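Local coordinates for protein putative neuraminyllactose-binding hemagglutinin homolog (Helicobacter pylori, PDB 3BGH) that is of unproven function but is probably an outer-membrane lipoprotein adhesin of the flagellar sheath that may bind neuraminyllactose, at residues V19-H24 with Q57-K62; K62-Q67 with H199-H204. One frame throughout, in Å; residues are numbered along the deposited sequence.

Both contacts are made by helix 54-73, at successive places along it, and their centres lie about 9 Å apart. Contact 1 sets the N-terminal loop 19-24 against 57-62; contact 2 sets 62-67 against 199-204 of helix 186-208, joining two helices distant in sequence. The first is partly buried and mixes two phenylalanine rings with an acidic side chain at its margin, whereas the second is wholly buried, near the centre of the chain, and rests on leucine, valine and methionine. They also touch each other, since the loop reaches Ser63 and Gln67. Tyr198 of helix 186-208 serves both, meeting the rings of contact 1 and hydrogen bonding to Gln67 of contact 2.

Contact 1: V19-H24 with Q57-K62; sequences VELHFH and QKEFEK
Phe23 and Phe60 form a T-shaped aromatic pair: the edge of the Phe60 ring is directed at the face of Phe23, with centroids 5.2 Å apart and planes inclined at 76°. Phe60 CD1 sits over the rim of that face, 3.8 Å from Phe23 CZ. With CG anti to the backbone N (chi1 -165°), the Phe60 side chain stands roughly perpendicular to that of Phe23. The loop makes an inverse gamma turn at Phe23, whose side chain heads for the helix; Tyr198 of helix 186-208 meets both rings.

Apolar packing adds Phe23 CE2 against Phe60 CB at 3.5 Å and Phe23 CD2 against Glu59 CG at 3.4 Å. The CD2 side of the ring abuts the helix backbone, with Phe23 CD2 in contact with Phe60 N at 3.3 Å.

Among polar groups, Glu59 OE2 approaches Leu21 CD1 only loosely, at 4.0 Å, while Glu59 OE1 forms a salt bridge with Lys62 NZ (3.2 Å). Asn195 of helix 186-208 accepts from His22 N and donates to Glu20 O, so the loop lies against both helices.

Aromatic and aliphatic contacts thus hold the loop to helix 54-73, while Glu59 lends its methylene to Phe23 and keeps a charged partner for its carboxylate at the more accessible margin.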
# COMPACT_ATOMS: atom_id res chain seq x y z
N VAL A 19 23.44 -8.16 -2.66
CA VAL A 19 22.55 -8.24 -1.48
C VAL A 19 21.74 -9.52 -1.58
O VAL A 19 21.20 -9.82 -2.63
CB VAL A 19 21.62 -6.98 -1.37
CG1 VAL A 19 20.43 -7.22 -0.44
CG2 VAL A 19 22.42 -5.75 -0.91
N GLU A 20 21.68 -10.31 -0.52
CA GLU A 20 20.85 -11.52 -0.53
C GLU A 20 19.65 -11.31 0.39
O GLU A 20 19.67 -10.42 1.25
CB GLU A 20 21.65 -12.76 -0.14
CG GLU A 20 21.97 -13.73 -1.34
CD GLU A 20 23.09 -13.22 -2.27
OE1 GLU A 20 23.02 -13.45 -3.51
OE2 GLU A 20 24.05 -12.58 -1.74
N LEU A 21 18.59 -12.09 0.18
CA LEU A 21 17.41 -11.94 1.00
C LEU A 21 17.83 -12.12 2.45
O LEU A 21 18.73 -12.90 2.74
CB LEU A 21 16.36 -12.97 0.64
CG LEU A 21 15.48 -12.70 -0.57
CD1 LEU A 21 14.49 -13.86 -0.73
CD2 LEU A 21 14.75 -11.39 -0.41
N HIS A 22 17.23 -11.38 3.37
CA HIS A 22 17.56 -11.59 4.77
C HIS A 22 16.38 -11.44 5.70
O HIS A 22 16.31 -10.50 6.48
CB HIS A 22 18.72 -10.71 5.21
CG HIS A 22 19.38 -11.20 6.46
ND1 HIS A 22 19.44 -10.44 7.61
CD2 HIS A 22 19.98 -12.38 6.75
CE1 HIS A 22 20.07 -11.14 8.55
NE2 HIS A 22 20.40 -12.32 8.05
N PHE A 23 15.46 -12.41 5.62
CA PHE A 23 14.27 -12.38 6.45
C PHE A 23 14.57 -13.03 7.82
O PHE A 23 14.05 -14.08 8.15
CB PHE A 23 13.07 -12.97 5.67
CG PHE A 23 12.79 -12.25 4.33
CD1 PHE A 23 13.40 -11.03 4.01
CD2 PHE A 23 11.91 -12.80 3.40
CE1 PHE A 23 13.14 -10.38 2.80
CE2 PHE A 23 11.63 -12.15 2.18
CZ PHE A 23 12.24 -10.94 1.89
N HIS A 24 15.43 -12.38 8.60
CA HIS A 24 15.82 -12.84 9.96
C HIS A 24 16.18 -11.64 10.85
O HIS A 24 16.99 -10.78 10.48
CB HIS A 24 16.96 -13.90 9.90
CG HIS A 24 17.37 -14.47 11.24
ND1 HIS A 24 18.51 -14.06 11.92
CD2 HIS A 24 16.81 -15.43 12.01
CE1 HIS A 24 18.62 -14.74 13.05
NE2 HIS A 24 17.60 -15.58 13.13
N GLN A 57 7.48 -13.54 -1.31
CA GLN A 57 6.29 -13.46 -0.51
C GLN A 57 6.27 -14.65 0.46
O GLN A 57 6.21 -14.44 1.68
CB GLN A 57 5.07 -13.47 -1.41
CG GLN A 57 3.79 -13.66 -0.71
CD GLN A 57 2.67 -13.97 -1.67
OE1 GLN A 57 2.90 -14.54 -2.72
NE2 GLN A 57 1.43 -13.65 -1.29
N LYS A 58 6.36 -15.88 -0.08
CA LYS A 58 6.35 -17.11 0.72
C LYS A 58 7.42 -17.10 1.83
O LYS A 58 7.14 -17.42 2.98
CB LYS A 58 6.53 -18.34 -0.18
CG LYS A 58 5.23 -18.83 -0.80
CD LYS A 58 5.41 -19.33 -2.28
CE LYS A 58 4.09 -19.83 -2.88
NZ LYS A 58 4.11 -20.06 -4.39
N GLU A 59 8.63 -16.69 1.48
CA GLU A 59 9.72 -16.73 2.41
C GLU A 59 9.60 -15.60 3.46
O GLU A 59 9.94 -15.79 4.64
CB GLU A 59 11.01 -16.70 1.59
CG GLU A 59 12.13 -15.89 2.11
CD GLU A 59 13.23 -16.72 2.68
OE1 GLU A 59 12.91 -17.72 3.38
OE2 GLU A 59 14.41 -16.36 2.44
N PHE A 60 9.10 -14.45 3.03
CA PHE A 60 8.67 -13.37 3.93
C PHE A 60 7.54 -13.83 4.89
O PHE A 60 7.60 -13.56 6.08
CB PHE A 60 8.22 -12.15 3.09
CG PHE A 60 8.08 -10.88 3.85
CD1 PHE A 60 9.03 -9.85 3.71
CD2 PHE A 60 6.99 -10.65 4.66
CE1 PHE A 60 8.88 -8.63 4.40
CE2 PHE A 60 6.85 -9.44 5.35
CZ PHE A 60 7.79 -8.43 5.21
N GLU A 61 6.52 -14.51 4.38
CA GLU A 61 5.46 -15.05 5.27
C GLU A 61 5.94 -16.18 6.19
O GLU A 61 5.45 -16.29 7.32
CB GLU A 61 4.27 -15.59 4.49
CG GLU A 61 3.38 -14.55 3.90
CD GLU A 61 2.44 -15.12 2.83
OE1 GLU A 61 2.60 -16.29 2.41
OE2 GLU A 61 1.55 -14.40 2.40
N LYS A 62 6.85 -17.02 5.70
CA LYS A 62 7.34 -18.17 6.47
C LYS A 62 8.25 -17.69 7.57
O LYS A 62 8.14 -18.15 8.69
CB LYS A 62 8.05 -19.22 5.57
CG LYS A 62 9.25 -20.02 6.24
CD LYS A 62 9.81 -21.19 5.37
CE LYS A 62 11.33 -21.46 5.60
NZ LYS A 62 12.21 -20.38 4.97

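Contact 2: K62-Q67 with H199-H204; sequences KSLFLQ and HKVMVH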
# COMPACT_ATOMS: atom_id res chain seq x y z
N LYS A 62 6.85 -17.02 5.70
CA LYS A 62 7.34 -18.17 6.47
C LYS A 62 8.25 -17.69 7.57
O LYS A 62 8.14 -18.15 8.69
CB LYS A 62 8.05 -19.22 5.57
CG LYS A 62 9.25 -20.02 6.24
CD LYS A 62 9.81 -21.19 5.37
CE LYS A 62 11.33 -21.46 5.60
NZ LYS A 62 12.21 -20.38 4.97
N SER A 63 9.15 -16.76 7.27
CA SER A 63 10.06 -16.28 8.29
C SER A 63 9.36 -15.60 9.47
O SER A 63 9.78 -15.80 10.61
CB SER A 63 11.11 -15.38 7.68
OG SER A 63 11.76 -16.11 6.66
N LEU A 64 8.32 -14.82 9.21
CA LEU A 64 7.61 -14.05 10.24
C LEU A 64 6.93 -15.01 11.18
O LEU A 64 6.88 -14.83 12.39
CB LEU A 64 6.55 -13.10 9.62
CG LEU A 64 6.92 -11.74 9.01
CD1 LEU A 64 5.64 -10.99 8.60
CD2 LEU A 64 7.72 -10.85 9.97
N PHE A 65 6.40 -16.06 10.58
CA PHE A 65 5.64 -17.08 11.26
C PHE A 65 6.55 -17.84 12.25
O PHE A 65 6.19 -18.03 13.42
CB PHE A 65 5.07 -17.98 10.18
CG PHE A 65 4.02 -18.92 10.65
CD1 PHE A 65 3.08 -18.52 11.58
CD2 PHE A 65 3.97 -20.20 10.14
CE1 PHE A 65 2.09 -19.40 12.01
CE2 PHE A 65 3.00 -21.10 10.56
CZ PHE A 65 2.05 -20.70 11.50
N LEU A 66 7.73 -18.24 11.81
CA LEU A 66 8.57 -19.08 12.64
C LEU A 66 9.20 -18.23 13.72
O LEU A 66 9.17 -18.58 14.90
CB LEU A 66 9.65 -19.81 11.84
CG LEU A 66 9.22 -20.77 10.70
CD1 LEU A 66 10.44 -21.21 9.94
CD2 LEU A 66 8.44 -21.99 11.21
N GLN A 67 9.71 -17.08 13.31
CA GLN A 67 10.28 -16.13 14.22
C GLN A 67 9.33 -15.63 15.31
O GLN A 67 9.73 -15.45 16.44
CB GLN A 67 10.83 -14.97 13.45
CG GLN A 67 12.02 -15.34 12.59
CD GLN A 67 13.12 -14.35 12.78
OE1 GLN A 67 13.21 -13.36 12.03
NE2 GLN A 67 13.93 -14.55 13.82
N HIS A 199 12.71 -6.34 8.56
CA HIS A 199 13.31 -5.81 9.78
C HIS A 199 12.30 -4.91 10.53
O HIS A 199 11.99 -5.20 11.68
CB HIS A 199 14.63 -5.08 9.46
CG HIS A 199 15.31 -4.46 10.65
ND1 HIS A 199 16.14 -5.17 11.50
CD2 HIS A 199 15.33 -3.17 11.10
CE1 HIS A 199 16.62 -4.36 12.43
NE2 HIS A 199 16.15 -3.14 12.21
N LYS A 200 11.75 -3.87 9.87
CA LYS A 200 10.73 -3.02 10.48
C LYS A 200 9.51 -3.76 11.05
O LYS A 200 9.06 -3.40 12.14
CB LYS A 200 10.25 -1.90 9.53
CG LYS A 200 9.33 -0.88 10.23
CD LYS A 200 8.66 0.13 9.28
CE LYS A 200 7.96 1.27 10.04
NZ LYS A 200 7.45 2.40 9.19
N VAL A 201 8.98 -4.77 10.34
CA VAL A 201 7.82 -5.51 10.88
C VAL A 201 8.19 -6.24 12.21
O VAL A 201 7.49 -6.12 13.22
CB VAL A 201 7.15 -6.53 9.86
CG1 VAL A 201 6.09 -7.33 10.52
CG2 VAL A 201 6.52 -5.78 8.69
N MET A 202 9.27 -6.99 12.18
CA MET A 202 9.66 -7.75 13.35
C MET A 202 9.94 -6.85 14.56
O MET A 202 9.55 -7.19 15.66
CB MET A 202 10.87 -8.63 13.03
CG MET A 202 10.53 -9.93 12.29
SD MET A 202 9.39 -10.98 13.16
CE MET A 202 10.28 -11.23 14.68
N VAL A 203 10.60 -5.70 14.35
CA VAL A 203 10.90 -4.76 15.43
C VAL A 203 9.63 -4.18 16.04
O VAL A 203 9.51 -4.04 17.25
CB VAL A 203 11.75 -3.57 14.93
CG1 VAL A 203 11.80 -2.47 15.98
CG2 VAL A 203 13.18 -4.00 14.60
N HIS A 204 8.69 -3.78 15.19
CA HIS A 204 7.49 -3.15 15.70
C HIS A 204 6.62 -4.18 16.40
O HIS A 204 6.11 -3.89 17.45
CB HIS A 204 6.74 -2.42 14.59
CG HIS A 204 7.36 -1.11 14.20
ND1 HIS A 204 6.62 0.03 13.96
CD2 HIS A 204 8.65 -0.76 14.00
CE1 HIS A 204 7.43 1.02 13.64
NE2 HIS A 204 8.67 0.57 13.66
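Leu64 and Met202 are the closest CA pair between the two segments, 7.3 Å apart. Their side chains lie antiparallel, side by side, and the touching branch of the leucine is CD2, which lies 3.6 Å from Met202 SD and 3.8 Å from Met202 CG. One methyl group therefore rests against the middle of the methionine chain, meeting the sulfur and the methylene before it.

Met202 is bent at both chi2 and chi3 (each -58°), a folded shape that turns its terminal methyl toward the next turn of helix 54-73. There Met202 CE meets Gln67 CB at 4.0 Å, so that the methionine spans Leu64 and Gln67. Val201 comes to the leucine from another direction, approaching roughly perpendicular to it. Its CG1 branch lies 3.9 Å from Leu64 CD2 and 4.2 Å from Leu64 CD1, touching both methyls of the leucine fork.

Gln67 offers this interface its aliphatic base, while its buried amide oxygen OE1 is hydrogen bonded to Tyr198 OH and to the backbone N of Tyr25. Two partners thus grip that oxygen, tying helix 54-73 to helix 186-208 and to the N-terminal loop beside a contact otherwise made by apolar groups.

The short helical segments run nearly parallel, crossing at -23° with axes 11.3 Å apart at closest approach, a spacing filled by the leucine and the longer methionine meeting between the helices. Both helices also pack on the mixed sheet: Phe65 touches Leu41 and Pro44 of strand 38-48, and Val201 touches Val152 of strand 144-161, so the contact joins two neighbouring helices side by side within the layer that packs on these strands.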